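Local coordinates for protein probable dipeptidase (PDB 3B40) that probably hydrolyses dipeptides as a metal-dependent peptidase of the M19 membrane dipeptidase family, whose members are built on a TIM-barrel-like fold, at residues Leu274-Pro277 with Thr278-Lys281; Asp283-Arg286 with Ala287-Leu291; Ala390-Ala393 with Lys394-Gly398. The protein carries 11 engineered substitutions. All coordinates share one frame; numbering follows the deposited sequence.

Interaction 1: Leu274-Pro277 with Thr278-Lys281; sequences LSKP and TLDK
The carboxylate of Asp-280 takes the ammonium of Lys-276, one turn back, near its own plane: Lys-276 NZ stands 2.7 Å from Asp-280 OD1, on the syn side of that oxygen and 20° out of the carboxylate plane. The pair is a salt bridge from residue i to i+4. Two bends in the lysine, at chi2 and chi4, bring the ammonium of a side chain whose CB starts out away from the following turn back to OD1, and the two side chains cross at about a right angle. The same residues are joined through their backbones: Asp-280 N to Lys-276 O measures 2.7 Å with an N-H...O angle of 173°. Leu-279 reaches back to the buried Leu-274, CD2 lying 3.7 Å from Leu-274 CB, and Leu-297 touches both leucines. Ser-275 O receives a straight bond from Leu-279 N at 3.1 Å and a weak one from Thr-278 N. The hydroxyls of Ser-275 and Thr-278, with OG and OG1 3.6 Å apart, are both hydrogen-bonded to Glu-330. Ser-275 occupies the N-cap position without a capping side-chain bond, Pro-277 sits in the first turn, and the leucine pair spans the start: this is the N-terminal end of an amphipathic helix, 276-288, with its ion pair on the exposed side.

Interaction 2: Asp283-Arg286 with Ala287-Leu291; sequences DALR and ARFDL. Engineered in segment 283-286: Asp-283 (natural residue Asn).
One carbonyl, Arg-286 O, collects two backbone donors from opposite faces of its plane, Phe-289 N at 3.0 Å and Leu-291 N at 2.9 Å. The second belongs to a Schellman motif that ends helix 276-288. Asp-290, with phi at 66°, is its C-prime residue, and a weak bond from Asp-290 N to Ala-287 O completes it. Before this point i to i+4 bonds still run from Ala-287 N to Asp-283 O, at 2.9 Å, and from Arg-288 N to Ala-284 O; Asp-283 is an engineered residue whose OD1 accepts from Leu-294 N. The reversal brings Leu-291 back to Arg-286, its CB over one face of the guanidinium, 3.9 Å from the plane and offset toward the rim, while the arginine's polar end is held by Asp-305 through NH2 and by Pro-292 O through NE. These two bonds probably fix the rotation of the guanidinium. Leu-285 and Phe-289 form an apolar pair. Leu-285 CD1 comes within 3.4 Å of Phe-289 CE2, from outside the ring and off its plane. Phe-289 in turn meets Tyr-319 of helix 313-328 edge-to-face. At the ring edge, in its plane, Leu-285 O lies 3.3 Å from Phe-289 CD2.

Interaction 3: Ala390-Ala393 with Lys394-Gly398; sequences ADIA and KLWGG
Ile-392 lays its CG2 branch against the edge of the Trp-396 indole, near the ring plane, with CG2 3.7 Å from Trp-396 CD1. That methyl lies anti to the backbone N of Ile-392, which turns it toward the following turn although the CB itself starts away from it. The indole is anchored from outside the pair: its NE1 hydrogen-bonds Thr-379 OG1, and the ring meets His-19 edge-to-face, so its rotation is probably well fixed. Ile-392 also touches Thr-379 and Ile-383, which joins this face of the helix to helix 375-385. Leu-395 continues the buried side, packing on Val-354 and Ile-356 of strand 354-357.

The backbone gives three i to i+4 bonds in succession, among them Leu-395 N to Asp-391 O at 3.0 Å with an N-H...O angle of 175°, and Trp-396 N to Ile-392 O at 2.9 Å. The pattern then widens. Gly-398 N, rather than Gly-397 N, bonds Ala-393 O, at 3.0 Å and in the carbonyl plane, while Gly-397 N turns to Lys-394 O at 3.2 Å. Phi of Gly-397 is 147°, a backbone conformation in which a CB would collide with the carbonyl O before it. Lys-394 runs extended, its CG 3.3 Å from Ala-390 O, to a salt bridge with Asp-352; Asp-391 OD1 stays 4.8 Å from Lys-394 NZ, not in contact but probably close enough for a weak electrostatic attraction. The five-residue step from Ala-393 to Gly-398 marks a pi-type turn within helix 389-409, a long helix packed against a parallel strand of the barrel-like core.

Interactions 1 and 2 follow one another on helix 276-288, their centres 14 Å apart: 274-281 covers its start and 283-291 its end, so together they document both termini of a single helix. Helix 313-328 meets both, at Thr-278 and Lys-281 as well as at Leu-285 and Arg-286. Interaction 3 comes about a hundred residues later, inside helix 389-409, with its centre 36 Å from that of interaction 1 and 45 Å from that of interaction 2, on the opposite side of the chain's centre from the latter. It touches neither, its nearest atoms about 24 Å from interaction 1 and about 33 Å from interaction 2. The set therefore samples a peripheral helix and one packed directly on the parallel sheet.

Interaction 1: Leu274-Pro277 with Thr278-Lys281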
ATOM      1  N   LEU A 274       6.311 -14.498  12.048  1.00 18.53           N
ATOM      2  CA  LEU A 274       5.289 -15.340  12.667  1.00 19.23           C
ATOM      3  C   LEU A 274       5.860 -16.119  13.848  1.00 19.90           C
ATOM      4  O   LEU A 274       6.966 -16.679  13.765  1.00 20.32           O
ATOM      5  CB  LEU A 274       4.697 -16.315  11.642  1.00 18.98           C
ATOM      6  CG  LEU A 274       3.939 -15.716  10.442  1.00 19.09           C
ATOM      7  CD1 LEU A 274       3.515 -16.827   9.472  1.00 18.73           C
ATOM      8  CD2 LEU A 274       2.725 -14.891  10.837  1.00 19.06           C
ATOM      9  N   SER A 275       5.118 -16.114  14.953  1.00 20.77           N
ATOM     10  CA  SER A 275       5.488 -16.845  16.171  1.00 21.36           C
ATOM     11  C   SER A 275       5.465 -18.348  15.934  1.00 21.99           C
ATOM     12  O   SER A 275       4.754 -18.832  15.047  1.00 22.59           O
ATOM     13  CB  SER A 275       4.543 -16.494  17.315  1.00 20.88           C
ATOM     14  OG  SER A 275       3.222 -16.907  17.015  1.00 21.10           O
ATOM     15  N   LYS A 276       6.242 -19.084  16.728  1.00 23.05           N
ATOM     16  CA  LYS A 276       6.333 -20.546  16.577  1.00 24.24           C
ATOM     17  C   LYS A 276       4.986 -21.288  16.620  1.00 24.36           C
ATOM     18  O   LYS A 276       4.756 -22.193  15.793  1.00 24.02           O
ATOM     19  CB  LYS A 276       7.355 -21.159  17.557  1.00 24.34           C
ATOM     20  CG  LYS A 276       7.784 -22.577  17.190  1.00 26.73           C
ATOM     21  CD  LYS A 276       8.255 -22.635  15.734  1.00 29.57           C
ATOM     22  CE  LYS A 276       9.261 -23.767  15.498  1.00 30.57           C
ATOM     23  NZ  LYS A 276       8.594 -25.063  15.236  1.00 32.68           N
ATOM     24  N   PRO A 277       4.079 -20.922  17.572  1.00 24.63           N
ATOM     25  CA  PRO A 277       2.766 -21.604  17.553  1.00 24.58           C
ATOM     26  C   PRO A 277       2.013 -21.500  16.228  1.00 24.61           C
ATOM     27  O   PRO A 277       1.266 -22.417  15.860  1.00 24.63           O
ATOM     28  CB  PRO A 277       1.982 -20.901  18.675  1.00 24.62           C
ATOM     29  CG  PRO A 277       3.056 -20.440  19.627  1.00 24.68           C
ATOM     30  CD  PRO A 277       4.178 -19.981  18.709  1.00 24.77           C
ATOM     31  N   THR A 278       2.200 -20.388  15.523  1.00 24.23           N
ATOM     32  CA  THR A 278       1.530 -20.166  14.246  1.00 23.78           C
ATOM     33  C   THR A 278       2.247 -20.997  13.169  1.00 23.59           C
ATOM     34  O   THR A 278       1.596 -21.672  12.383  1.00 22.71           O
ATOM     35  CB  THR A 278       1.489 -18.658  13.880  1.00 23.81           C
ATOM     36  OG1 THR A 278       0.612 -17.966  14.785  1.00 26.12           O
ATOM     37  CG2 THR A 278       0.996 -18.436  12.459  1.00 22.31           C
ATOM     38  N   LEU A 279       3.583 -20.945  13.158  1.00 23.63           N
ATOM     39  CA  LEU A 279       4.395 -21.781  12.264  1.00 23.68           C
ATOM     40  C   LEU A 279       4.094 -23.274  12.412  1.00 24.31           C
ATOM     41  O   LEU A 279       3.949 -23.975  11.419  1.00 24.53           O
ATOM     42  CB  LEU A 279       5.899 -21.513  12.445  1.00 23.49           C
ATOM     43  CG  LEU A 279       6.384 -20.078  12.158  1.00 23.62           C
ATOM     44  CD1 LEU A 279       7.860 -19.933  12.447  1.00 23.91           C
ATOM     45  CD2 LEU A 279       6.067 -19.667  10.725  1.00 23.56           C
ATOM     46  N   ASP A 280       3.999 -23.745  13.654  1.00 25.02           N
ATOM     47  CA  ASP A 280       3.587 -25.123  13.946  1.00 25.40           C
ATOM     48  C   ASP A 280       2.222 -25.448  13.334  1.00 24.98           C
ATOM     49  O   ASP A 280       2.053 -26.460  12.659  1.00 25.00           O
ATOM     50  CB  ASP A 280       3.562 -25.352  15.455  1.00 26.59           C
ATOM     51  CG  ASP A 280       4.948 -25.445  16.057  1.00 28.57           C
ATOM     52  OD1 ASP A 280       5.923 -25.657  15.302  1.00 32.42           O
ATOM     53  OD2 ASP A 280       5.064 -25.314  17.297  1.00 33.52           O
ATOM     54  N   LYS A 281       1.257 -24.559  13.537  1.00 24.82           N
ATOM     55  CA  LYS A 281      -0.059 -24.703  12.913  1.00 23.70           C
ATOM     56  C   LYS A 281       0.024 -24.768  11.379  1.00 23.55           C
ATOM     57  O   LYS A 281      -0.609 -25.626  10.739  1.00 22.43           O
ATOM     58  CB  LYS A 281      -0.967 -23.550  13.350  1.00 23.45           C
ATOM     59  CG  LYS A 281      -1.506 -23.696  14.770  1.00 26.27           C
ATOM     60  CD  LYS A 281      -2.519 -22.606  15.063  1.00 28.62           C
ATOM     61  CE  LYS A 281      -2.441 -22.108  16.504  1.00 32.06           C
ATOM     62  NZ  LYS A 281      -3.009 -20.706  16.593  1.00 35.59           N
TER

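Interaction 2: Asp283-Arg286 with Ala287-Leu291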
ATOM      1  N   ASP A 283       2.632 -25.621   9.520  1.00 22.70           N
ATOM      2  CA  ASP A 283       3.299 -26.874   9.111  1.00 23.87           C
ATOM      3  C   ASP A 283       2.386 -28.108   9.148  1.00 24.10           C
ATOM      4  O   ASP A 283       2.405 -28.933   8.216  1.00 24.80           O
ATOM      5  CB  ASP A 283       4.603 -27.089   9.896  1.00 24.07           C
ATOM      6  CG  ASP A 283       5.799 -26.355   9.266  1.00 24.72           C
ATOM      7  OD1 ASP A 283       5.692 -25.856   8.111  1.00 23.25           O
ATOM      8  OD2 ASP A 283       6.868 -26.304   9.916  1.00 25.35           O
ATOM      9  N   ALA A 284       1.543 -28.206  10.181  1.00 24.45           N
ATOM     10  CA  ALA A 284       0.559 -29.298  10.256  1.00 24.61           C
ATOM     11  C   ALA A 284      -0.394 -29.230   9.072  1.00 24.71           C
ATOM     12  O   ALA A 284      -0.733 -30.261   8.496  1.00 24.84           O
ATOM     13  CB  ALA A 284      -0.217 -29.262  11.581  1.00 25.43           C
ATOM     14  N   LEU A 285      -0.817 -28.018   8.692  1.00 24.19           N
ATOM     15  CA  LEU A 285      -1.724 -27.853   7.553  1.00 23.12           C
ATOM     16  C   LEU A 285      -1.029 -28.211   6.242  1.00 22.46           C
ATOM     17  O   LEU A 285      -1.611 -28.870   5.395  1.00 22.82           O
ATOM     18  CB  LEU A 285      -2.279 -26.429   7.489  1.00 23.60           C
ATOM     19  CG  LEU A 285      -3.026 -25.962   6.237  1.00 21.16           C
ATOM     20  CD1 LEU A 285      -4.380 -26.644   6.152  1.00 23.54           C
ATOM     21  CD2 LEU A 285      -3.217 -24.484   6.283  1.00 20.20           C
ATOM     22  N   ARG A 286       0.209 -27.768   6.094  1.00 22.02           N
ATOM     23  CA  ARG A 286       0.988 -28.023   4.891  1.00 22.12           C
ATOM     24  C   ARG A 286       1.147 -29.548   4.690  1.00 23.09           C
ATOM     25  O   ARG A 286       0.851 -30.081   3.624  1.00 23.40           O
ATOM     26  CB  ARG A 286       2.331 -27.300   5.007  1.00 22.02           C
ATOM     27  CG  ARG A 286       2.240 -25.794   4.690  1.00 20.14           C
ATOM     28  CD  ARG A 286       3.558 -25.067   4.942  1.00 20.07           C
ATOM     29  NE  ARG A 286       4.532 -25.478   3.926  1.00 17.44           N
ATOM     30  CZ  ARG A 286       4.549 -24.994   2.694  1.00 17.07           C
ATOM     31  NH1 ARG A 286       3.672 -24.039   2.340  1.00 15.64           N
ATOM     32  NH2 ARG A 286       5.427 -25.465   1.818  1.00 16.02           N
ATOM     33  N   ALA A 287       1.569 -30.237   5.745  1.00 24.35           N
ATOM     34  CA  ALA A 287       1.595 -31.706   5.806  1.00 25.01           C
ATOM     35  C   ALA A 287       0.299 -32.427   5.357  1.00 25.33           C
ATOM     36  O   ALA A 287       0.372 -33.408   4.618  1.00 25.28           O
ATOM     37  CB  ALA A 287       2.011 -32.159   7.196  1.00 24.80           C
ATOM     38  N   ARG A 288      -0.885 -31.960   5.759  1.00 26.45           N
ATOM     39  CA  ARG A 288      -2.110 -32.620   5.243  1.00 27.50           C
ATOM     40  C   ARG A 288      -2.473 -32.303   3.800  1.00 26.48           C
ATOM     41  O   ARG A 288      -3.345 -32.961   3.227  1.00 26.31           O
ATOM     42  CB  ARG A 288      -3.342 -32.504   6.163  1.00 28.05           C
ATOM     43  CG  ARG A 288      -3.639 -31.151   6.745  1.00 30.28           C
ATOM     44  CD  ARG A 288      -4.916 -31.187   7.601  1.00 30.91           C
ATOM     45  NE  ARG A 288      -6.114 -30.897   6.780  1.00 39.87           N
ATOM     46  CZ  ARG A 288      -6.961 -29.868   6.949  1.00 39.71           C
ATOM     47  NH1 ARG A 288      -6.813 -29.002   7.947  1.00 39.82           N
ATOM     48  NH2 ARG A 288      -7.992 -29.720   6.121  1.00 40.02           N
ATOM     49  N   PHE A 289      -1.809 -31.310   3.203  1.00 25.33           N
ATOM     50  CA  PHE A 289      -1.990 -31.026   1.774  1.00 23.74           C
ATOM     51  C   PHE A 289      -0.758 -31.408   0.953  1.00 23.34           C
ATOM     52  O   PHE A 289      -0.598 -30.953  -0.168  1.00 22.88           O
ATOM     53  CB  PHE A 289      -2.348 -29.551   1.549  1.00 23.83           C
ATOM     54  CG  PHE A 289      -3.752 -29.216   1.934  1.00 23.04           C
ATOM     55  CD1 PHE A 289      -4.766 -29.208   0.970  1.00 24.44           C
ATOM     56  CD2 PHE A 289      -4.075 -28.954   3.255  1.00 22.15           C
ATOM     57  CE1 PHE A 289      -6.076 -28.905   1.323  1.00 23.39           C
ATOM     58  CE2 PHE A 289      -5.377 -28.650   3.614  1.00 23.49           C
ATOM     59  CZ  PHE A 289      -6.378 -28.633   2.642  1.00 23.48           C
ATOM     60  N   ASP A 290       0.101 -32.242   1.525  1.00 23.91           N
ATOM     61  CA  ASP A 290       1.262 -32.809   0.827  1.00 24.48           C
ATOM     62  C   ASP A 290       2.322 -31.764   0.432  1.00 24.54           C
ATOM     63  O   ASP A 290       3.043 -31.934  -0.557  1.00 24.96           O
ATOM     64  CB  ASP A 290       0.812 -33.625  -0.393  1.00 24.93           C
ATOM     65  CG  ASP A 290       0.068 -34.905  -0.012  1.00 27.62           C
ATOM     66  OD1 ASP A 290       0.511 -35.627   0.912  1.00 27.94           O
ATOM     67  OD2 ASP A 290      -0.972 -35.185  -0.654  1.00 31.97           O
ATOM     68  N   LEU A 291       2.446 -30.717   1.239  1.00 23.99           N
ATOM     69  CA  LEU A 291       3.484 -29.735   1.059  1.00 24.10           C
ATOM     70  C   LEU A 291       4.497 -29.898   2.170  1.00 24.96           C
ATOM     71  O   LEU A 291       4.112 -30.223   3.308  1.00 25.22           O
ATOM     72  CB  LEU A 291       2.882 -28.328   1.111  1.00 24.50           C
ATOM     73  CG  LEU A 291       1.784 -27.974   0.117  1.00 22.81           C
ATOM     74  CD1 LEU A 291       1.092 -26.694   0.569  1.00 22.84           C
ATOM     75  CD2 LEU A 291       2.349 -27.828  -1.310  1.00 23.62           C
TER

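Interaction 3: Ala390-Ala393 with Lys394-Gly398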
ATOM      1  N   ALA A 390       9.633  18.640  13.688  1.00 19.74           N
ATOM      2  CA  ALA A 390      10.005  18.756  12.269  1.00 19.35           C
ATOM      3  C   ALA A 390      10.113  17.392  11.576  1.00 18.77           C
ATOM      4  O   ALA A 390       9.593  17.219  10.464  1.00 18.82           O
ATOM      5  CB  ALA A 390      11.318  19.519  12.106  1.00 19.34           C
ATOM      6  N   ASP A 391      10.798  16.445  12.218  1.00 18.11           N
ATOM      7  CA  ASP A 391      10.986  15.094  11.658  1.00 18.19           C
ATOM      8  C   ASP A 391       9.678  14.339  11.547  1.00 17.60           C
ATOM      9  O   ASP A 391       9.419  13.690  10.530  1.00 18.57           O
ATOM     10  CB  ASP A 391      11.996  14.298  12.476  1.00 18.44           C
ATOM     11  CG  ASP A 391      13.444  14.757  12.215  1.00 21.21           C
ATOM     12  OD1 ASP A 391      13.650  15.690  11.416  1.00 27.19           O
ATOM     13  OD2 ASP A 391      14.374  14.171  12.790  1.00 25.61           O
ATOM     14  N   ILE A 392       8.843  14.449  12.576  1.00 16.22           N
ATOM     15  CA  ILE A 392       7.495  13.880  12.529  1.00 16.45           C
ATOM     16  C   ILE A 392       6.628  14.467  11.386  1.00 15.75           C
ATOM     17  O   ILE A 392       5.902  13.717  10.715  1.00 16.01           O
ATOM     18  CB  ILE A 392       6.781  14.009  13.891  1.00 16.23           C
ATOM     19  CG1 ILE A 392       7.566  13.244  14.959  1.00 16.41           C
ATOM     20  CG2 ILE A 392       5.300  13.521  13.781  1.00 17.66           C
ATOM     21  CD1 ILE A 392       7.197  13.640  16.423  1.00 16.82           C
ATOM     22  N   ALA A 393       6.709  15.783  11.162  1.00 14.82           N
ATOM     23  CA  ALA A 393       5.994  16.407  10.057  1.00 14.78           C
ATOM     24  C   ALA A 393       6.469  15.874   8.686  1.00 15.47           C
ATOM     25  O   ALA A 393       5.663  15.743   7.738  1.00 17.06           O
ATOM     26  CB  ALA A 393       6.104  17.944  10.120  1.00 15.48           C
ATOM     27  N   LYS A 394       7.756  15.572   8.567  1.00 14.80           N
ATOM     28  CA  LYS A 394       8.307  15.009   7.323  1.00 14.15           C
ATOM     29  C   LYS A 394       7.773  13.583   7.124  1.00 12.99           C
ATOM     30  O   LYS A 394       7.251  13.265   6.068  1.00 12.84           O
ATOM     31  CB  LYS A 394       9.833  14.986   7.392  1.00 15.09           C
ATOM     32  CG  LYS A 394      10.499  16.343   7.418  1.00 17.49           C
ATOM     33  CD  LYS A 394      11.993  16.243   7.146  1.00 18.34           C
ATOM     34  CE  LYS A 394      12.580  17.644   7.165  1.00 21.67           C
ATOM     35  NZ  LYS A 394      14.059  17.627   7.074  1.00 23.96           N
ATOM     36  N   LEU A 395       7.866  12.754   8.175  1.00 12.42           N
ATOM     37  CA  LEU A 395       7.307  11.391   8.196  1.00 12.12           C
ATOM     38  C   LEU A 395       5.841  11.338   7.829  1.00 12.59           C
ATOM     39  O   LEU A 395       5.432  10.497   7.033  1.00 13.87           O
ATOM     40  CB  LEU A 395       7.543  10.661   9.549  1.00 10.75           C
ATOM     41  CG  LEU A 395       8.961  10.174   9.862  1.00 10.30           C
ATOM     42  CD1 LEU A 395       9.120   9.807  11.342  1.00  5.27           C
ATOM     43  CD2 LEU A 395       9.333   8.943   8.983  1.00 10.57           C
ATOM     44  N   TRP A 396       5.043  12.234   8.402  1.00 14.19           N
ATOM     45  CA  TRP A 396       3.581  12.234   8.191  1.00 12.97           C
ATOM     46  C   TRP A 396       3.097  12.862   6.886  1.00 13.09           C
ATOM     47  O   TRP A 396       1.879  13.071   6.678  1.00 11.79           O
ATOM     48  CB  TRP A 396       2.875  12.881   9.372  1.00 13.84           C
ATOM     49  CG  TRP A 396       2.382  11.882  10.383  1.00 12.89           C
ATOM     50  CD1 TRP A 396       2.679  11.855  11.710  1.00 12.09           C
ATOM     51  CD2 TRP A 396       1.540  10.753  10.129  1.00 13.12           C
ATOM     52  NE1 TRP A 396       2.065  10.784  12.310  1.00 14.58           N
ATOM     53  CE2 TRP A 396       1.344  10.100  11.359  1.00 13.96           C
ATOM     54  CE3 TRP A 396       0.923  10.225   8.964  1.00 16.04           C
ATOM     55  CZ2 TRP A 396       0.569   8.943  11.477  1.00 13.90           C
ATOM     56  CZ3 TRP A 396       0.130   9.071   9.089  1.00 13.16           C
ATOM     57  CH2 TRP A 396      -0.024   8.446  10.334  1.00 14.87           C
ATOM     58  N   GLY A 397       4.033  13.175   5.987  1.00 13.19           N
ATOM     59  CA  GLY A 397       3.629  13.682   4.677  1.00 11.95           C
ATOM     60  C   GLY A 397       4.523  14.701   3.994  1.00 13.18           C
ATOM     61  O   GLY A 397       4.487  14.820   2.761  1.00 13.55           O
ATOM     62  N   GLY A 398       5.308  15.451   4.769  1.00 12.85           N
ATOM     63  CA  GLY A 398       6.230  16.457   4.201  1.00 13.08           C
ATOM     64  C   GLY A 398       7.132  15.890   3.102  1.00 13.49           C
ATOM     65  O   GLY A 398       7.349  16.522   2.070  1.00 13.20           O
TER